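Local atomic coordinates of diol-dehydratase (Roseburia inulinivorans, PDB entry 5I2A), a protein that acts as a B12-independent lyase, probably of the glycyl radical type, that dehydrates 1,2-propanediol. Residues 27-32 and 83-88; 393-398 and 768-773; 602-607 and 625-630. One frame throughout, in Å; residues are numbered along the deposited sequence.

Contact 1: residues 27-32 and 83-88; sequences PEIEAA and RGCQTY
Glu30 OE1 is gripped from two quarters: water 2 donates to it at 2.6 Å, and the backbone N of Ile80 binds it as well. The other carboxylate oxygen, OE2, accepts from the backbone N of Ala81. Water 2 in turn accepts from Gln86 NE2 at 3.0 Å, so carboxylate and amide, their planes 79° apart, are joined through the water. Beneath this polar roof the two loops form an isolated parallel beta bridge, Ile29 opposite Cys85, in the N-terminal part of the PFL-like fold. Cys85 N donates to Glu28 O at 3.0 Å, and Glu30 N to Cys85 O at 2.8 Å. One step further the backbones have drawn apart, and water 1 spans the gap by donating to Glu30 O and accepting from Thr87 N.

The CB of Gln86 points away from 27-32, but a bend at chi2 (-67°) turns CD back, and the amide ends up beside Glu30. Its two ends have other partners too: OE1 accepts from Arg33 N in the first turn of helix 32-43, and NE2 reaches Thr78 O. An alanine here would probably leave Arg33 N and Thr78 O without these mates and water 2 held from the Glu30 side with no amide to donate to it.

The other face of the bridge is apolar, closed over by Leu96 of helix 94-97. There Ile29 CG1 lies 3.8 Å from Cys85 SG. Crossing Thr87 at about a right angle, the Ile29 side chain brings its CG2 to 3.6 Å from Thr87 CG2.

Contact 2: residues 393-398 and 768-773; sequences LLMRAA and KGLESF
Met395 folds twice on its way to Leu770: chi2 at -71° swings SD out of the extended path, and chi3 at -74° curls the methyl inward. CE thereby settles 3.7 Å from Leu770 CB. Phe773, its CG anti to the backbone N, brings CD2 and CE2 of its ring to the methyl of Ala398, with Phe773 CD2 3.6 Å from Ala398 CB.

The two helices cross steeply, with 107° between their N-to-C directions and 9.6 Å between the axes of the short segments. Each is the helix of a beta-alpha-beta crossover. Helix 391-402 links the parallel strands 380-385 and 409-412, while helix 766-781 links 756-759 and 787-792. Since strands 409-412 and 787-792 are antiparallel neighbours, the contact packs together the helical layers of two oppositely running parts of one sheet, as expected for the alpha/beta barrel of glycyl radical enzymes.

At the crossing Ala398 is the small residue that lets the backbones close in, its CA 6.0 Å from that of Leu770. One Leu770 methyl, CD2, lies 3.9 Å from Ala398 CB and also rests against the Ala398 carbonyl. On the outer side Met395 SD passes 4.1 Å from Glu771 CG, and Phe790, on strand 787-792, meets the Phe773 ring edge-to-face.

No hydrogen bond joins the two segments, so their fit depends on the shapes of methyl, thioether and aromatic groups, with the Glu771 carboxylate at the exposed margin.

Contact 3: residues 602-607 and 625-630; sequences DIAMQV and NTIRQV
Ile603 lays both its methyls against the facing helix. Its CG2, anti to the backbone N, comes within 3.8 Å of Thr626 CG2, while the end of its longer branch, CD1, lies 3.9 Å from Val630 CG2. The same Val630 methyl also sits near Ile603 CG2, so it rests against both branches of the isoleucine. Val630 also touches Thr599 and Ala600, one turn before Ile603 on helix 597-613, and Leu595 in the loop that precedes this helix.

Ala604 comes next and marks the closest backbone approach, its CA 5.9 Å from the CA of Thr626. The methyl of Ala604 does not meet Thr626 but turns to the flank, where its CB touches Ile627 CG1 at 3.8 Å. These residues belong to an antiparallel helical hairpin: helix 597-613 and helix 620-632 follow one another in the chain, joined by a short connection, and the segments run 147° apart with their axes 8.9 Å from each other.

One turn after Ile603, Val607 reaches the same Thr626 methyl, the two side chains sliding past each other in opposite directions. A chi1 of -62° sets the threonine OG1 beside its own backbone N and anti to the carbonyl carbon, which turns CG2 toward the partner helix. Thr626 OG1 hydrogen-bonds Val622 O within its own helix. Thr626 CG2 lies 4.0 Å from Val607 CG2, and Val607 CG1 passes 4.1 Å from Thr626 OG1.

Overall arrangement
The three contacts sit in separate parts of the chain and none touches another. Contact 1 is the most central, about 20 Å from the centre of the chain; contact 2 lies about 27 Å out and contact 3 about 36 Å. Between centres, contact 1 is about 40 Å from each of the others, while contacts 2 and 3 are about 55 Å apart. Along the sequence contact 1 is complete first; contact 2 then joins the PFL-like range to the glycine radical range, and the hairpin of contact 3 falls within the long excursion between its two helices. The predicted radical residue, Gly817, belongs to none of these segments.

Contact 1: residues 27-32 and 83-88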
loop_
_atom_site.group_PDB
_atom_site.type_symbol
_atom_site.label_atom_id
_atom_site.label_comp_id
_atom_site.label_asym_id
_atom_site.label_seq_id
_atom_site.Cartn_x
_atom_site.Cartn_y
_atom_site.Cartn_z
ATOM N N PRO A 27 -4.605 36.620 12.185
ATOM C CA PRO A 27 -4.852 35.385 11.437
ATOM C C PRO A 27 -5.880 34.515 12.154
ATOM O O PRO A 27 -5.882 34.449 13.386
ATOM C CB PRO A 27 -3.479 34.709 11.411
ATOM C CG PRO A 27 -2.510 35.836 11.521
ATOM C CD PRO A 27 -3.173 36.798 12.486
ATOM N N GLU A 28 -6.758 33.885 11.389
ATOM C CA GLU A 28 -7.818 33.063 11.959
ATOM C C GLU A 28 -7.842 31.653 11.370
ATOM O O GLU A 28 -7.700 31.483 10.173
ATOM C CB GLU A 28 -9.188 33.725 11.744
ATOM C CG GLU A 28 -10.370 32.846 12.159
ATOM C CD GLU A 28 -11.724 33.557 12.033
ATOM O OE1 GLU A 28 -11.764 34.638 11.424
ATOM O OE2 GLU A 28 -12.736 33.032 12.551
ATOM N N ILE A 29 -8.046 30.662 12.229
ATOM C CA ILE A 29 -8.252 29.271 11.815
ATOM C C ILE A 29 -9.703 29.030 11.358
ATOM O O ILE A 29 -10.652 29.372 12.074
ATOM C CB ILE A 29 -7.906 28.306 12.974
ATOM C CG1 ILE A 29 -6.432 28.416 13.331
ATOM C CG2 ILE A 29 -8.296 26.861 12.635
ATOM C CD1 ILE A 29 -6.084 27.863 14.705
ATOM N N GLU A 30 -9.871 28.442 10.174
ATOM C CA GLU A 30 -11.198 28.144 9.635
ATOM C C GLU A 30 -11.433 26.632 9.453
ATOM O O GLU A 30 -10.498 25.867 9.210
ATOM C CB GLU A 30 -11.410 28.895 8.318
ATOM C CG GLU A 30 -11.350 30.408 8.547
ATOM C CD GLU A 30 -11.591 31.278 7.324
ATOM O OE1 GLU A 30 -11.842 30.776 6.201
ATOM O OE2 GLU A 30 -11.517 32.510 7.511
ATOM N N ALA A 31 -12.692 26.223 9.567
ATOM C CA ALA A 31 -13.051 24.811 9.668
ATOM C C ALA A 31 -13.549 24.195 8.365
ATOM O O ALA A 31 -13.720 22.985 8.296
ATOM C CB ALA A 31 -14.110 24.629 10.747
ATOM N N ALA A 32 -13.788 25.016 7.345
ATOM C CA ALA A 32 -14.439 24.522 6.136
ATOM C C ALA A 32 -13.681 23.362 5.449
ATOM O O ALA A 32 -14.306 22.402 5.024
ATOM C CB ALA A 32 -14.646 25.652 5.154
ATOM N N ARG A 83 -4.765 36.109 5.736
ATOM C CA ARG A 83 -3.675 35.481 6.496
ATOM C C ARG A 83 -4.169 34.385 7.436
ATOM O O ARG A 83 -3.481 34.014 8.380
ATOM C CB ARG A 83 -2.882 36.528 7.283
ATOM C CG ARG A 83 -2.192 37.550 6.372
ATOM C CD ARG A 83 -1.384 38.564 7.152
ATOM N NE ARG A 83 -0.207 37.987 7.783
ATOM C CZ ARG A 83 0.013 37.972 9.095
ATOM N NH1 ARG A 83 -0.872 38.513 9.933
ATOM N NH2 ARG A 83 1.136 37.428 9.565
ATOM N N GLY A 84 -5.362 33.870 7.167
ATOM C CA GLY A 84 -5.923 32.802 7.959
ATOM C C GLY A 84 -5.405 31.462 7.466
ATOM O O GLY A 84 -4.576 31.410 6.554
ATOM N N CYS A 85 -5.870 30.377 8.074
ATOM C CA CYS A 85 -5.541 29.058 7.555
ATOM C C CYS A 85 -6.707 28.094 7.682
ATOM O O CYS A 85 -7.551 28.220 8.575
ATOM C CB CYS A 85 -4.310 28.483 8.265
ATOM S SG CYS A 85 -4.588 28.049 10.009
ATOM N N GLN A 86 -6.753 27.147 6.757
ATOM C CA GLN A 86 -7.575 25.953 6.906
ATOM C C GLN A 86 -6.822 24.953 7.776
ATOM O O GLN A 86 -5.697 25.231 8.192
ATOM C CB GLN A 86 -7.900 25.345 5.546
ATOM C CG GLN A 86 -8.718 26.263 4.622
ATOM C CD GLN A 86 -10.137 26.519 5.125
ATOM O OE1 GLN A 86 -10.641 25.801 5.984
ATOM N NE2 GLN A 86 -10.787 27.552 4.580
ATOM N N THR A 87 -7.438 23.802 8.044
ATOM C CA THR A 87 -6.792 22.735 8.801
ATOM C C THR A 87 -6.718 21.444 7.980
ATOM O O THR A 87 -7.410 21.293 6.980
ATOM C CB THR A 87 -7.516 22.438 10.137
ATOM O OG1 THR A 87 -8.822 21.913 9.877
ATOM C CG2 THR A 87 -7.640 23.715 10.978
ATOM N N TYR A 88 -5.839 20.543 8.397
ATOM C CA TYR A 88 -5.466 19.390 7.588
ATOM C C TYR A 88 -5.454 18.133 8.474
ATOM O O TYR A 88 -4.397 17.573 8.784
ATOM C CB TYR A 88 -4.097 19.648 6.901
ATOM C CG TYR A 88 -4.153 20.845 5.961
ATOM C CD1 TYR A 88 -4.202 22.142 6.464
ATOM C CD2 TYR A 88 -4.186 20.680 4.575
ATOM C CE1 TYR A 88 -4.305 23.236 5.631
ATOM C CE2 TYR A 88 -4.270 21.774 3.721
ATOM C CZ TYR A 88 -4.327 23.055 4.265
ATOM O OH TYR A 88 -4.425 24.158 3.468
HETATM O O HOH W 1 -10.362 23.318 8.116
HETATM O O HOH W 2 -13.330 29.103 4.958
#

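Contact 2: residues 393-398 and 768-773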
loop_
_atom_site.group_PDB
_atom_site.type_symbol
_atom_site.label_atom_id
_atom_site.label_comp_id
_atom_site.label_asym_id
_atom_site.label_seq_id
_atom_site.Cartn_x
_atom_site.Cartn_y
_atom_site.Cartn_z
ATOM N N LEU A 393 22.227 43.796 -11.971
ATOM C CA LEU A 393 21.276 43.031 -11.178
ATOM C C LEU A 393 21.842 42.845 -9.773
ATOM O O LEU A 393 21.114 42.977 -8.798
ATOM C CB LEU A 393 20.954 41.673 -11.831
ATOM C CG LEU A 393 19.842 40.877 -11.131
ATOM C CD1 LEU A 393 18.488 41.581 -11.231
ATOM C CD2 LEU A 393 19.764 39.440 -11.682
ATOM N N LEU A 394 23.141 42.567 -9.672
ATOM C CA LEU A 394 23.784 42.395 -8.367
ATOM C C LEU A 394 23.696 43.668 -7.540
ATOM O O LEU A 394 23.429 43.611 -6.340
ATOM C CB LEU A 394 25.251 41.982 -8.511
ATOM C CG LEU A 394 25.540 40.596 -9.110
ATOM C CD1 LEU A 394 27.031 40.315 -9.110
ATOM C CD2 LEU A 394 24.777 39.482 -8.380
ATOM N N MET A 395 23.923 44.817 -8.178
ATOM C CA MET A 395 23.838 46.087 -7.464
ATOM C C MET A 395 22.396 46.387 -7.030
ATOM O O MET A 395 22.166 46.880 -5.932
ATOM C CB MET A 395 24.400 47.223 -8.323
ATOM C CG MET A 395 25.917 47.138 -8.488
ATOM S SD MET A 395 26.817 47.550 -6.958
ATOM C CE MET A 395 26.595 49.322 -6.926
ATOM N N ARG A 396 21.432 46.069 -7.883
ATOM C CA ARG A 396 20.034 46.247 -7.524
ATOM C C ARG A 396 19.637 45.338 -6.349
ATOM O O ARG A 396 18.855 45.727 -5.483
ATOM C CB ARG A 396 19.143 45.962 -8.728
ATOM C CG ARG A 396 17.692 46.203 -8.476
ATOM C CD ARG A 396 17.361 47.689 -8.549
ATOM N NE ARG A 396 15.934 47.915 -8.359
ATOM C CZ ARG A 396 15.369 48.162 -7.180
ATOM N NH1 ARG A 396 16.118 48.218 -6.083
ATOM N NH2 ARG A 396 14.056 48.360 -7.099
ATOM N N ALA A 397 20.176 44.123 -6.330
ATOM C CA ALA A 397 19.945 43.207 -5.214
ATOM C C ALA A 397 20.524 43.803 -3.927
ATOM O O ALA A 397 19.881 43.795 -2.881
ATOM C CB ALA A 397 20.560 41.836 -5.501
ATOM N N ALA A 398 21.741 44.329 -4.033
ATOM C CA ALA A 398 22.430 44.919 -2.892
ATOM C C ALA A 398 21.637 46.110 -2.345
ATOM O O ALA A 398 21.542 46.295 -1.140
ATOM C CB ALA A 398 23.852 45.337 -3.281
ATOM N N LYS A 768 29.997 52.842 -3.195
ATOM C CA LYS A 768 31.182 52.121 -2.730
ATOM C C LYS A 768 30.828 51.087 -1.651
ATOM O O LYS A 768 31.466 50.046 -1.566
ATOM C CB LYS A 768 32.238 53.092 -2.210
ATOM N N GLY A 769 29.814 51.375 -0.835
ATOM C CA GLY A 769 29.346 50.428 0.167
ATOM C C GLY A 769 28.763 49.191 -0.504
ATOM O O GLY A 769 29.071 48.061 -0.128
ATOM N N LEU A 770 27.939 49.420 -1.521
ATOM C CA LEU A 770 27.292 48.345 -2.256
ATOM C C LEU A 770 28.337 47.486 -2.961
ATOM O O LEU A 770 28.217 46.259 -3.012
ATOM C CB LEU A 770 26.284 48.911 -3.264
ATOM C CG LEU A 770 25.069 49.661 -2.710
ATOM C CD1 LEU A 770 24.163 50.139 -3.839
ATOM C CD2 LEU A 770 24.262 48.841 -1.690
ATOM N N GLU A 771 29.383 48.130 -3.468
ATOM C CA GLU A 771 30.412 47.416 -4.198
ATOM C C GLU A 771 31.264 46.562 -3.268
ATOM O O GLU A 771 31.615 45.446 -3.620
ATOM C CB GLU A 771 31.290 48.390 -5.001
ATOM C CG GLU A 771 30.691 48.698 -6.370
ATOM C CD GLU A 771 31.353 49.865 -7.079
ATOM O OE1 GLU A 771 32.479 50.247 -6.692
ATOM O OE2 GLU A 771 30.742 50.395 -8.036
ATOM N N SER A 772 31.593 47.052 -2.080
ATOM C CA SER A 772 32.369 46.210 -1.178
ATOM C C SER A 772 31.494 45.094 -0.579
ATOM O O SER A 772 32.002 44.026 -0.259
ATOM C CB SER A 772 33.033 47.036 -0.071
ATOM O OG SER A 772 32.142 47.982 0.444
ATOM N N PHE A 773 30.191 45.341 -0.459
ATOM C CA PHE A 773 29.223 44.301 -0.099
ATOM C C PHE A 773 29.292 43.137 -1.099
ATOM O O PHE A 773 29.497 41.985 -0.706
ATOM C CB PHE A 773 27.813 44.893 -0.045
ATOM C CG PHE A 773 26.702 43.879 0.122
ATOM C CD1 PHE A 773 26.422 43.329 1.358
ATOM C CD2 PHE A 773 25.905 43.523 -0.956
ATOM C CE1 PHE A 773 25.373 42.425 1.517
ATOM C CE2 PHE A 773 24.855 42.625 -0.810
ATOM C CZ PHE A 773 24.588 42.074 0.435
#

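Contact 3: residues 602-607 and 625-630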
loop_
_atom_site.group_PDB
_atom_site.type_symbol
_atom_site.label_atom_id
_atom_site.label_comp_id
_atom_site.label_asym_id
_atom_site.label_seq_id
_atom_site.Cartn_x
_atom_site.Cartn_y
_atom_site.Cartn_z
ATOM N N ASP A 602 13.842 18.917 35.188
ATOM C CA ASP A 602 14.522 17.665 34.872
ATOM C C ASP A 602 14.809 16.864 36.141
ATOM O O ASP A 602 14.465 15.690 36.248
ATOM C CB ASP A 602 15.839 17.915 34.133
ATOM C CG ASP A 602 15.645 18.256 32.662
ATOM O OD1 ASP A 602 14.547 18.056 32.111
ATOM O OD2 ASP A 602 16.622 18.728 32.058
ATOM N N ILE A 603 15.463 17.511 37.094
ATOM C CA ILE A 603 15.823 16.860 38.345
ATOM C C ILE A 603 14.576 16.471 39.150
ATOM O O ILE A 603 14.536 15.409 39.771
ATOM C CB ILE A 603 16.746 17.767 39.162
ATOM C CG1 ILE A 603 18.071 17.914 38.415
ATOM C CG2 ILE A 603 16.994 17.194 40.543
ATOM C CD1 ILE A 603 18.961 18.989 38.953
ATOM N N ALA A 604 13.552 17.317 39.108
ATOM C CA ALA A 604 12.285 17.011 39.756
ATOM C C ALA A 604 11.708 15.726 39.183
ATOM O O ALA A 604 11.256 14.860 39.933
ATOM C CB ALA A 604 11.298 18.151 39.590
ATOM N N MET A 605 11.734 15.599 37.857
ATOM C CA MET A 605 11.200 14.410 37.200
ATOM C C MET A 605 12.049 13.184 37.507
ATOM O O MET A 605 11.519 12.094 37.713
ATOM C CB MET A 605 11.101 14.615 35.687
ATOM C CG MET A 605 10.098 15.677 35.288
ATOM S SD MET A 605 8.391 15.260 35.675
ATOM C CE MET A 605 8.060 14.019 34.418
ATOM N N GLN A 606 13.364 13.366 37.548
ATOM C CA GLN A 606 14.259 12.268 37.872
ATOM C C GLN A 606 14.019 11.747 39.290
ATOM O O GLN A 606 13.991 10.542 39.515
ATOM C CB GLN A 606 15.712 12.691 37.721
ATOM C CG GLN A 606 16.674 11.592 38.112
ATOM C CD GLN A 606 18.101 11.905 37.742
ATOM O OE1 GLN A 606 18.386 12.945 37.156
ATOM N NE2 GLN A 606 19.011 11.000 38.080
ATOM N N VAL A 607 13.856 12.663 40.241
ATOM C CA VAL A 607 13.581 12.301 41.632
ATOM C C VAL A 607 12.255 11.544 41.743
ATOM O O VAL A 607 12.171 10.517 42.412
ATOM C CB VAL A 607 13.564 13.553 42.533
ATOM C CG1 VAL A 607 12.773 13.305 43.815
ATOM C CG2 VAL A 607 14.987 13.994 42.839
ATOM N N ASN A 625 10.095 20.618 46.939
ATOM C CA ASN A 625 11.300 21.057 47.633
ATOM C C ASN A 625 12.538 20.708 46.835
ATOM O O ASN A 625 13.598 21.261 47.068
ATOM C CB ASN A 625 11.403 20.459 49.044
ATOM C CG ASN A 625 10.280 20.910 49.947
ATOM O OD1 ASN A 625 9.949 22.098 49.994
ATOM N ND2 ASN A 625 9.709 19.984 50.693
ATOM N N THR A 626 12.389 19.819 45.861
ATOM C CA THR A 626 13.492 19.522 44.967
ATOM C C THR A 626 13.622 20.683 43.988
ATOM O O THR A 626 14.711 21.178 43.742
ATOM C CB THR A 626 13.288 18.213 44.211
ATOM O OG1 THR A 626 13.212 17.133 45.147
ATOM C CG2 THR A 626 14.451 17.965 43.270
ATOM N N ILE A 627 12.485 21.129 43.471
ATOM C CA ILE A 627 12.419 22.266 42.561
ATOM C C ILE A 627 13.011 23.526 43.175
ATOM O O ILE A 627 13.966 24.087 42.639
ATOM C CB ILE A 627 10.975 22.541 42.142
ATOM C CG1 ILE A 627 10.497 21.453 41.182
ATOM C CG2 ILE A 627 10.833 23.923 41.521
ATOM C CD1 ILE A 627 9.043 21.529 40.895
ATOM N N ARG A 628 12.461 23.952 44.311
ATOM C CA ARG A 628 12.860 25.208 44.933
ATOM C C ARG A 628 14.341 25.126 45.289
ATOM O O ARG A 628 15.073 26.109 45.180
ATOM C CB ARG A 628 11.995 25.514 46.168
ATOM C CG ARG A 628 12.205 26.912 46.754
ATOM C CD ARG A 628 12.063 26.925 48.272
ATOM N NE ARG A 628 12.863 25.875 48.894
ATOM C CZ ARG A 628 13.829 26.093 49.776
ATOM N NH1 ARG A 628 14.127 27.334 50.141
ATOM N NH2 ARG A 628 14.501 25.071 50.287
ATOM N N GLN A 629 14.777 23.930 45.662
ATOM C CA GLN A 629 16.177 23.658 45.955
ATOM C C GLN A 629 17.114 23.896 44.769
ATOM O O GLN A 629 18.116 24.602 44.897
ATOM C CB GLN A 629 16.301 22.219 46.434
ATOM C CG GLN A 629 17.694 21.693 46.646
ATOM C CD GLN A 629 17.667 20.263 47.152
ATOM O OE1 GLN A 629 16.945 19.946 48.101
ATOM N NE2 GLN A 629 18.444 19.390 46.517
ATOM N N VAL A 630 16.803 23.282 43.628
ATOM C CA VAL A 630 17.594 23.472 42.419
ATOM C C VAL A 630 17.657 24.957 42.064
ATOM O O VAL A 630 18.725 25.500 41.800
ATOM C CB VAL A 630 17.010 22.692 41.224
ATOM C CG1 VAL A 630 17.787 23.010 39.944
ATOM C CG2 VAL A 630 17.009 21.201 41.512
#